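Local coordinates for 6-phosphogluconate dehydratase (Shewanella oneidensis, PDB 2GP4), which catalyses the dehydration of 6-phosphogluconate to 2-keto-3-deoxy-6-phosphogluconate, a step of the Entner-Doudoroff pathway, and is captured here without its iron-sulfur cluster, at residues Pro192-Pro197 with Leu259-Ser264; Glu255-Gln260 with Glu300-Lys305; Glu275-Met280 with Gly410-Val415. All coordinates share one frame; numbering follows the deposited sequence.

Interaction 1. Residues Pro192-Pro197 with Leu259-Ser264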
loop_
_atom_site.group_PDB
_atom_site.type_symbol
_atom_site.label_atom_id
_atom_site.label_comp_id
_atom_site.label_asym_id
_atom_site.label_seq_id
_atom_site.Cartn_x
_atom_site.Cartn_y
_atom_site.Cartn_z
ATOM N N PRO A 192 17.889 7.134 13.808
ATOM C CA PRO A 192 17.312 5.796 13.893
ATOM C C PRO A 192 15.896 5.876 14.445
ATOM O O PRO A 192 15.617 6.705 15.325
ATOM C CB PRO A 192 18.217 5.083 14.899
ATOM C CG PRO A 192 18.769 6.174 15.748
ATOM C CD PRO A 192 18.913 7.361 14.847
HETATM N N MSE A 193 15.009 5.034 13.921
HETATM C CA MSE A 193 13.625 5.011 14.367
HETATM C C MSE A 193 13.035 3.619 14.265
HETATM O O MSE A 193 13.466 2.808 13.444
HETATM C CB MSE A 193 12.771 5.989 13.559
HETATM C CG MSE A 193 13.118 7.454 13.773
HETATM SE SE MSE A 193 12.032 8.564 12.633
HETATM C CE MSE A 193 13.023 10.227 12.726
ATOM N N LEU A 194 12.053 3.354 15.121
ATOM C CA LEU A 194 11.280 2.125 15.070
ATOM C C LEU A 194 9.803 2.452 15.125
ATOM O O LEU A 194 9.386 3.339 15.877
ATOM C CB LEU A 194 11.624 1.212 16.249
ATOM C CG LEU A 194 12.808 0.254 16.129
ATOM C CD1 LEU A 194 14.146 0.972 16.266
ATOM C CD2 LEU A 194 12.679 -0.829 17.180
ATOM N N PHE A 195 9.021 1.736 14.320
ATOM C CA PHE A 195 7.573 1.758 14.440
ATOM C C PHE A 195 7.152 0.830 15.581
ATOM O O PHE A 195 7.685 -0.275 15.725
ATOM C CB PHE A 195 6.913 1.339 13.126
ATOM C CG PHE A 195 6.847 2.440 12.095
ATOM C CD1 PHE A 195 7.944 2.727 11.288
ATOM C CD2 PHE A 195 5.678 3.185 11.927
ATOM C CE1 PHE A 195 7.882 3.739 10.332
ATOM C CE2 PHE A 195 5.608 4.198 10.970
ATOM C CZ PHE A 195 6.711 4.476 10.173
ATOM N N VAL A 196 6.214 1.298 16.401
ATOM C CA VAL A 196 5.728 0.547 17.550
ATOM C C VAL A 196 4.226 0.282 17.378
ATOM O O VAL A 196 3.402 1.160 17.642
ATOM C CB VAL A 196 6.011 1.288 18.883
ATOM C CG1 VAL A 196 5.635 0.424 20.073
ATOM C CG2 VAL A 196 7.474 1.695 18.982
ATOM N N PRO A 197 3.867 -0.928 16.915
ATOM C CA PRO A 197 2.469 -1.236 16.619
ATOM C C PRO A 197 1.639 -1.512 17.870
ATOM O O PRO A 197 2.176 -1.947 18.896
ATOM C CB PRO A 197 2.568 -2.497 15.768
ATOM C CG PRO A 197 3.806 -3.164 16.247
ATOM C CD PRO A 197 4.755 -2.071 16.632
ATOM N N LEU A 259 11.118 -2.386 9.636
ATOM C CA LEU A 259 10.915 -1.086 10.268
ATOM C C LEU A 259 10.282 -1.186 11.656
ATOM O O LEU A 259 10.110 -0.182 12.342
ATOM C CB LEU A 259 10.098 -0.172 9.343
ATOM C CG LEU A 259 10.762 1.021 8.631
ATOM C CD1 LEU A 259 12.285 1.021 8.671
ATOM C CD2 LEU A 259 10.255 1.124 7.196
ATOM N N GLN A 260 9.939 -2.406 12.055
ATOM C CA GLN A 260 9.458 -2.692 13.404
ATOM C C GLN A 260 9.993 -4.050 13.849
ATOM O O GLN A 260 10.440 -4.834 13.020
ATOM C CB GLN A 260 7.928 -2.671 13.457
ATOM C CG GLN A 260 7.241 -3.530 12.398
ATOM C CD GLN A 260 5.724 -3.439 12.441
ATOM O OE1 GLN A 260 5.150 -2.362 12.609
ATOM N NE2 GLN A 260 5.069 -4.579 12.277
ATOM N N LEU A 261 9.951 -4.316 15.152
ATOM C CA LEU A 261 10.384 -5.606 15.698
ATOM C C LEU A 261 9.657 -6.790 15.052
ATOM O O LEU A 261 8.451 -6.725 14.828
ATOM C CB LEU A 261 10.209 -5.635 17.219
ATOM C CG LEU A 261 11.391 -5.320 18.149
ATOM C CD1 LEU A 261 12.451 -4.418 17.529
ATOM C CD2 LEU A 261 10.882 -4.732 19.459
ATOM N N PRO A 262 10.401 -7.867 14.730
ATOM C CA PRO A 262 9.824 -9.082 14.146
ATOM C C PRO A 262 8.623 -9.612 14.933
ATOM O O PRO A 262 8.703 -9.791 16.153
ATOM C CB PRO A 262 10.980 -10.080 14.207
ATOM C CG PRO A 262 12.195 -9.247 14.177
ATOM C CD PRO A 262 11.863 -7.982 14.894
ATOM N N GLY A 263 7.519 -9.835 14.223
ATOM C CA GLY A 263 6.298 -10.382 14.801
ATOM C C GLY A 263 5.596 -9.498 15.812
ATOM O O GLY A 263 4.736 -9.968 16.551
ATOM N N SER A 264 5.943 -8.216 15.842
ATOM C CA SER A 264 5.378 -7.296 16.832
ATOM C C SER A 264 3.960 -6.793 16.522
ATOM O O SER A 264 3.245 -6.377 17.432
ATOM C CB SER A 264 6.313 -6.109 17.063
ATOM O OG SER A 264 6.419 -5.329 15.890
HETATM O O HOH W 1 8.575 -2.679 16.845
#

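Interaction 2. Residues Glu255-Gln260 with Glu300-Lys305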
loop_
_atom_site.group_PDB
_atom_site.type_symbol
_atom_site.label_atom_id
_atom_site.label_comp_id
_atom_site.label_asym_id
_atom_site.label_seq_id
_atom_site.Cartn_x
_atom_site.Cartn_y
_atom_site.Cartn_z
ATOM N N GLU A 255 6.836 -4.757 8.372
ATOM C CA GLU A 255 7.434 -6.028 8.760
ATOM C C GLU A 255 8.523 -6.476 7.780
ATOM O O GLU A 255 9.640 -6.775 8.200
ATOM C CB GLU A 255 6.350 -7.103 8.888
ATOM C CG GLU A 255 6.818 -8.416 9.493
ATOM C CD GLU A 255 6.772 -8.438 11.011
ATOM O OE1 GLU A 255 7.498 -9.261 11.602
ATOM O OE2 GLU A 255 6.012 -7.654 11.618
ATOM N N VAL A 256 8.198 -6.516 6.487
ATOM C CA VAL A 256 9.148 -6.955 5.451
ATOM C C VAL A 256 10.284 -5.965 5.223
ATOM O O VAL A 256 11.373 -6.346 4.798
ATOM C CB VAL A 256 8.465 -7.247 4.084
ATOM C CG1 VAL A 256 7.850 -8.617 4.083
ATOM C CG2 VAL A 256 7.436 -6.175 3.735
HETATM N N MSE A 257 10.010 -4.696 5.503
HETATM C CA MSE A 257 10.985 -3.629 5.341
HETATM C C MSE A 257 11.844 -3.444 6.593
HETATM O O MSE A 257 12.704 -2.570 6.638
HETATM C CB MSE A 257 10.277 -2.329 4.976
HETATM C CG MSE A 257 9.640 -2.350 3.598
HETATM SE SE MSE A 257 8.829 -0.647 3.121
HETATM C CE MSE A 257 10.394 0.493 3.352
ATOM N N GLY A 258 11.596 -4.277 7.602
ATOM C CA GLY A 258 12.380 -4.282 8.833
ATOM C C GLY A 258 12.305 -2.985 9.612
ATOM O O GLY A 258 13.301 -2.537 10.177
ATOM N N LEU A 259 11.118 -2.386 9.636
ATOM C CA LEU A 259 10.915 -1.086 10.268
ATOM C C LEU A 259 10.282 -1.186 11.656
ATOM O O LEU A 259 10.110 -0.182 12.342
ATOM C CB LEU A 259 10.098 -0.172 9.343
ATOM C CG LEU A 259 10.762 1.021 8.631
ATOM C CD1 LEU A 259 12.285 1.021 8.671
ATOM C CD2 LEU A 259 10.255 1.124 7.196
ATOM N N GLN A 260 9.939 -2.406 12.055
ATOM C CA GLN A 260 9.458 -2.692 13.404
ATOM C C GLN A 260 9.993 -4.050 13.849
ATOM O O GLN A 260 10.440 -4.834 13.020
ATOM C CB GLN A 260 7.928 -2.671 13.457
ATOM C CG GLN A 260 7.241 -3.530 12.398
ATOM C CD GLN A 260 5.724 -3.439 12.441
ATOM O OE1 GLN A 260 5.150 -2.362 12.609
ATOM N NE2 GLN A 260 5.069 -4.579 12.277
ATOM N N GLU A 300 18.435 4.988 5.701
ATOM C CA GLU A 300 19.282 3.927 5.166
ATOM C C GLU A 300 18.582 2.574 5.219
ATOM O O GLU A 300 18.749 1.752 4.316
ATOM C CB GLU A 300 20.606 3.847 5.920
ATOM C CG GLU A 300 21.641 4.860 5.476
ATOM C CD GLU A 300 22.996 4.618 6.113
ATOM O OE1 GLU A 300 23.157 3.586 6.812
ATOM O OE2 GLU A 300 23.904 5.462 5.914
ATOM N N VAL A 301 17.807 2.348 6.280
ATOM C CA VAL A 301 17.020 1.123 6.414
ATOM C C VAL A 301 16.006 1.056 5.268
ATOM O O VAL A 301 15.817 0.006 4.651
ATOM C CB VAL A 301 16.329 1.024 7.790
ATOM C CG1 VAL A 301 15.445 -0.221 7.867
ATOM C CG2 VAL A 301 17.369 0.999 8.899
ATOM N N VAL A 302 15.377 2.194 4.978
ATOM C CA VAL A 302 14.619 2.349 3.749
ATOM C C VAL A 302 15.633 2.535 2.618
ATOM O O VAL A 302 16.379 3.518 2.589
ATOM C CB VAL A 302 13.623 3.535 3.816
ATOM C CG1 VAL A 302 12.952 3.752 2.471
ATOM C CG2 VAL A 302 12.573 3.307 4.922
ATOM N N ASN A 303 15.675 1.557 1.719
ATOM C CA ASN A 303 16.568 1.577 0.563
ATOM C C ASN A 303 15.906 0.823 -0.577
ATOM O O ASN A 303 14.795 0.319 -0.411
ATOM C CB ASN A 303 17.945 0.980 0.898
ATOM C CG ASN A 303 17.865 -0.468 1.356
ATOM O OD1 ASN A 303 17.439 -1.349 0.609
ATOM N ND2 ASN A 303 18.284 -0.719 2.583
ATOM N N GLU A 304 16.584 0.744 -1.719
ATOM C CA GLU A 304 16.034 0.110 -2.914
ATOM C C GLU A 304 15.603 -1.341 -2.677
ATOM O O GLU A 304 14.516 -1.743 -3.096
ATOM C CB GLU A 304 17.018 0.201 -4.083
ATOM C CG GLU A 304 17.447 1.631 -4.453
ATOM C CD GLU A 304 18.794 2.051 -3.856
ATOM O OE1 GLU A 304 19.077 1.738 -2.682
ATOM O OE2 GLU A 304 19.577 2.711 -4.574
ATOM N N LYS A 305 16.444 -2.110 -1.989
ATOM C CA LYS A 305 16.154 -3.519 -1.715
ATOM C C LYS A 305 14.963 -3.689 -0.774
ATOM O O LYS A 305 14.134 -4.587 -0.967
ATOM C CB LYS A 305 17.370 -4.219 -1.112
ATOM C CG LYS A 305 18.522 -4.435 -2.072
ATOM C CD LYS A 305 19.760 -4.850 -1.313
ATOM C CE LYS A 305 21.003 -4.717 -2.169
ATOM N NZ LYS A 305 21.130 -5.835 -3.149
#

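Interaction 3. Residues Glu275-Met280 with Gly410-Val415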
loop_
_atom_site.group_PDB
_atom_site.type_symbol
_atom_site.label_atom_id
_atom_site.label_comp_id
_atom_site.label_asym_id
_atom_site.label_seq_id
_atom_site.Cartn_x
_atom_site.Cartn_y
_atom_site.Cartn_z
ATOM N N GLU A 275 3.364 -5.530 26.139
ATOM C CA GLU A 275 4.062 -4.645 27.065
ATOM C C GLU A 275 5.574 -4.814 26.946
ATOM O O GLU A 275 6.300 -3.827 26.892
ATOM C CB GLU A 275 3.599 -4.832 28.516
ATOM C CG GLU A 275 3.921 -3.610 29.385
ATOM C CD GLU A 275 3.456 -3.734 30.829
ATOM O OE1 GLU A 275 2.271 -4.066 31.063
ATOM O OE2 GLU A 275 4.283 -3.477 31.732
ATOM N N ALA A 276 6.033 -6.063 26.877
ATOM C CA ALA A 276 7.458 -6.364 26.719
ATOM C C ALA A 276 8.036 -5.856 25.390
ATOM O O ALA A 276 9.160 -5.356 25.354
ATOM C CB ALA A 276 7.709 -7.860 26.884
ATOM N N LEU A 277 7.261 -5.981 24.312
ATOM C CA LEU A 277 7.675 -5.505 22.988
ATOM C C LEU A 277 7.767 -3.984 22.897
ATOM O O LEU A 277 8.571 -3.460 22.125
ATOM C CB LEU A 277 6.749 -6.040 21.897
ATOM C CG LEU A 277 6.808 -7.536 21.574
ATOM C CD1 LEU A 277 5.751 -7.879 20.545
ATOM C CD2 LEU A 277 8.188 -7.969 21.092
ATOM N N ASN A 278 6.946 -3.283 23.677
ATOM C CA ASN A 278 7.041 -1.830 23.793
ATOM C C ASN A 278 8.329 -1.424 24.493
ATOM O O ASN A 278 8.935 -0.405 24.156
ATOM C CB ASN A 278 5.835 -1.252 24.543
ATOM C CG ASN A 278 4.520 -1.435 23.788
ATOM O OD1 ASN A 278 4.488 -1.534 22.556
ATOM N ND2 ASN A 278 3.423 -1.476 24.533
ATOM N N LYS A 279 8.745 -2.237 25.463
ATOM C CA LYS A 279 9.966 -1.978 26.218
ATOM C C LYS A 279 11.192 -2.234 25.348
ATOM O O LYS A 279 12.160 -1.469 25.385
ATOM C CB LYS A 279 10.033 -2.851 27.478
ATOM C CG LYS A 279 8.737 -2.960 28.280
ATOM C CD LYS A 279 8.483 -1.746 29.165
ATOM C CE LYS A 279 7.322 -1.994 30.121
ATOM N NZ LYS A 279 7.597 -3.120 31.064
HETATM N N MSE A 280 11.143 -3.312 24.567
HETATM C CA MSE A 280 12.247 -3.679 23.688
HETATM C C MSE A 280 12.444 -2.640 22.587
HETATM O O MSE A 280 13.576 -2.289 22.253
HETATM C CB MSE A 280 12.020 -5.068 23.086
HETATM C CG MSE A 280 13.225 -5.624 22.351
HETATM SE SE MSE A 280 14.703 -5.943 23.573
HETATM C CE MSE A 280 16.196 -5.815 22.318
ATOM N N GLY A 410 8.207 -15.162 31.708
ATOM C CA GLY A 410 8.331 -13.722 31.894
ATOM C C GLY A 410 9.443 -13.083 31.079
ATOM O O GLY A 410 9.607 -11.865 31.099
ATOM N N GLU A 411 10.200 -13.902 30.355
ATOM C CA GLU A 411 11.347 -13.424 29.585
ATOM C C GLU A 411 11.035 -13.358 28.087
ATOM O O GLU A 411 10.595 -14.339 27.486
ATOM C CB GLU A 411 12.574 -14.307 29.854
ATOM C CG GLU A 411 13.843 -13.866 29.141
ATOM C CD GLU A 411 15.026 -14.796 29.384
ATOM O OE1 GLU A 411 14.983 -15.595 30.348
ATOM O OE2 GLU A 411 16.006 -14.723 28.609
ATOM N N LEU A 412 11.274 -12.191 27.496
ATOM C CA LEU A 412 11.034 -11.981 26.078
ATOM C C LEU A 412 12.112 -12.657 25.230
ATOM O O LEU A 412 13.286 -12.299 25.311
ATOM C CB LEU A 412 10.952 -10.484 25.767
ATOM C CG LEU A 412 10.939 -10.023 24.304
ATOM C CD1 LEU A 412 9.738 -10.570 23.542
ATOM C CD2 LEU A 412 10.979 -8.497 24.239
ATOM N N ARG A 413 11.697 -13.636 24.424
ATOM C CA ARG A 413 12.609 -14.366 23.549
ATOM C C ARG A 413 12.071 -14.429 22.128
ATOM O O ARG A 413 10.857 -14.445 21.913
ATOM C CB ARG A 413 12.811 -15.802 24.036
ATOM C CG ARG A 413 13.110 -15.969 25.516
ATOM C CD ARG A 413 13.354 -17.430 25.826
ATOM N NE ARG A 413 14.606 -17.891 25.237
ATOM C CZ ARG A 413 15.715 -18.126 25.926
ATOM N NH1 ARG A 413 15.736 -17.961 27.243
ATOM N NH2 ARG A 413 16.805 -18.532 25.295
ATOM N N TRP A 414 12.983 -14.478 21.163
ATOM C CA TRP A 414 12.613 -14.743 19.776
ATOM C C TRP A 414 12.924 -16.198 19.417
ATOM O O TRP A 414 14.019 -16.696 19.683
ATOM C CB TRP A 414 13.290 -13.750 18.827
ATOM C CG TRP A 414 12.459 -12.501 18.598
ATOM C CD1 TRP A 414 11.555 -12.295 17.592
ATOM C CD2 TRP A 414 12.448 -11.307 19.394
ATOM N NE1 TRP A 414 10.987 -11.052 17.709
ATOM C CE2 TRP A 414 11.516 -10.421 18.803
ATOM C CE3 TRP A 414 13.131 -10.900 20.549
ATOM C CZ2 TRP A 414 11.248 -9.146 19.329
ATOM C CZ3 TRP A 414 12.865 -9.629 21.075
ATOM C CH2 TRP A 414 11.931 -8.769 20.461
ATOM N N VAL A 415 11.934 -16.882 18.851
ATOM C CA VAL A 415 12.056 -18.304 18.521
ATOM C C VAL A 415 11.819 -18.539 17.029
ATOM O O VAL A 415 11.299 -17.664 16.339
ATOM C CB VAL A 415 11.083 -19.187 19.360
ATOM C CG1 VAL A 415 11.425 -19.113 20.845
ATOM C CG2 VAL A 415 9.640 -18.776 19.128
#

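Interaction 1. Residues Pro192-Pro197 with Leu259-Ser264
Phe-195 keeps CG beside its own backbone N (chi1 -80°), which lays the ring alongside Leu-259 with the two side chains pointing the same way; Gln-260, with CG held between its backbone N and carbonyl carbon (chi1 51°) and the chain extended beyond, runs out obliquely across Pro-197. The setting is the edge of a three-stranded mixed sheet, where the outermost strand 193-195 is flanked by the loop that leads from helix 252-256 to helix 272-287. The loop follows the strand in the same direction and borrows the bonding pattern of a parallel strand, with water in place of one direct bond. Phe-195 N donates to Leu-259 O at 3.0 Å in a nearly straight bond, the N-H...O angle being 171°. The return link is a water molecule that donates to Phe-195 O at 2.8 Å and accepts from Leu-261 N. On the inner side of the strand, the backbones of Leu-194 and Val-196 pair with Leu-170 of strand 167-171.

Leu-259 O also lies at the edge of the Phe-195 ring, near its plane, and CD1 of Phe-195 approaches CB of Leu-259 to 4.1 Å. The Phe-195 side chain also packs on Leu-181 and Leu-182 of helix 179-186. Upstream, Leu-194 CD2 meets Leu-261 CD1 at 3.6 Å, one methyl against another. Downstream, the loop reverses through a type II beta turn from Leu-261 to Ser-264, with Gly-263 supplying the positive phi. Leu-261 O closes this turn by taking two bonds, from Ser-264 N and, at 2.7 Å, from Ser-264 OG; that same hydroxyl oxygen rests 3.4 Å from CG of the Pro-197 ring.

Interaction 2. Residues Glu255-Gln260 with Glu300-Lys305
Leu-259 and Val-301 meet chiefly through methyl groups, and the flat groups lie to either end of this contact, bonding within their own segments. On one side, the Gln-260 amide turns NE2 to Glu-255 OE2 at 3.3 Å; the oxygen lies within 3° of the amide plane, while NE2 meets it on its anti side, 26° out of the carboxylate plane. On the other, the Asn-303 amide points ND2 at Glu-300 O, 3.1 Å away in the carbonyl plane, while its OD1 accepts a weak bond from Lys-305 N.

Between these polar ends the side chains form a small apolar cluster. CD1 of Leu-259 slides past Val-301 to come 3.5 Å from CG1, and CD2, the other branch, reaches CG2 of Val-302 at 3.9 Å. That valine methyl is shared, because CE of the selenomethionine Met-257 meets it from another direction, also at 3.9 Å. The bend at chi3 of Met-257 (56°) swings CE across to it.

The contact joins the end of helix 252-256 to the break between helices 298-301 and 304-316. Helix 252-256 finishes in a Schellman motif, where Gly-258 takes a positive phi and its N bonds back to Glu-255 O. Helix 298-301 gives way at Val-302, and Asn-303 is the N-cap of helix 304-316, so its amide spans the break from Glu-300 O on one helix to Lys-305 N on the next. Val-301 CG1 also lies 3.8 Å from Met-257 O, end-on to that carbonyl and almost in the plane of its peptide. Ile-307 of helix 304-316 packs against both Met-257 and Val-302.

Interaction 3. Residues Glu275-Met280 with Gly410-Val415
Leu-412 sets its two methyls against different residues of helix 272-287. CD2 lies 3.8 Å from CB of Met-280 and equally close to Ala-276 O, so it rests on one turn of the helix; CD1 meets CD2 of Leu-277 at 3.9 Å. The same Leu-277 methyl approaches the six-membered ring of Trp-414 obliquely, 3.7 Å from CZ2. The selenomethionine Met-280 comes at that ring from its edge, close to the ring plane, with CG 3.9 Å from CH2. Having CG trans to the backbone N (chi1 -170°) is what places this Met-280 atom beside Trp-414 CH2.

The strand carrying Leu-412 and Trp-414 belongs to a two-stranded antiparallel hairpin, 403-408 with 411-416, which lies across the helix: the local axes pass 9.5 Å apart at 77°. Leu-412 and Trp-414 are two residues apart and both serve the helix-facing side, whereas the intervening Arg-413 packs on Leu-408 of the partner strand.

Farther out, Trp-414 NE1 donates to Pro-262 O, which ties the indole to the loop before the helix, and Gln-403 and Pro-405 of the partner strand touch its side chain. Leu-277 is backed by Ser-264 and Val-267. Along the outer flank of the helix, Lys-279 NZ and Glu-275 OE2, one turn back, form a salt bridge whose hydrogen bond is weak.

Overall arrangement
The loop 259-264 joins the three contacts. Interactions 1 and 2 share Leu-259 and Gln-260 and have centres about 10 Å apart; Leu-259 gives its carbonyl to the sheet edge and its methyls to the helix ends. Glu-255 OE1, from interaction 2, probably accepts from Gly-263 N in the turn of interaction 1 at 2.7 Å. Interaction 3 lies about 13 Å from interaction 1, centre to centre, and adjoins it where Pro-262 O receives Trp-414 NE1 at 3.0 Å. Interactions 2 and 3 do not touch, their nearest atoms being about 7 Å apart. The cluster-free form offers no bound group against which to place the three contacts relative to the active site.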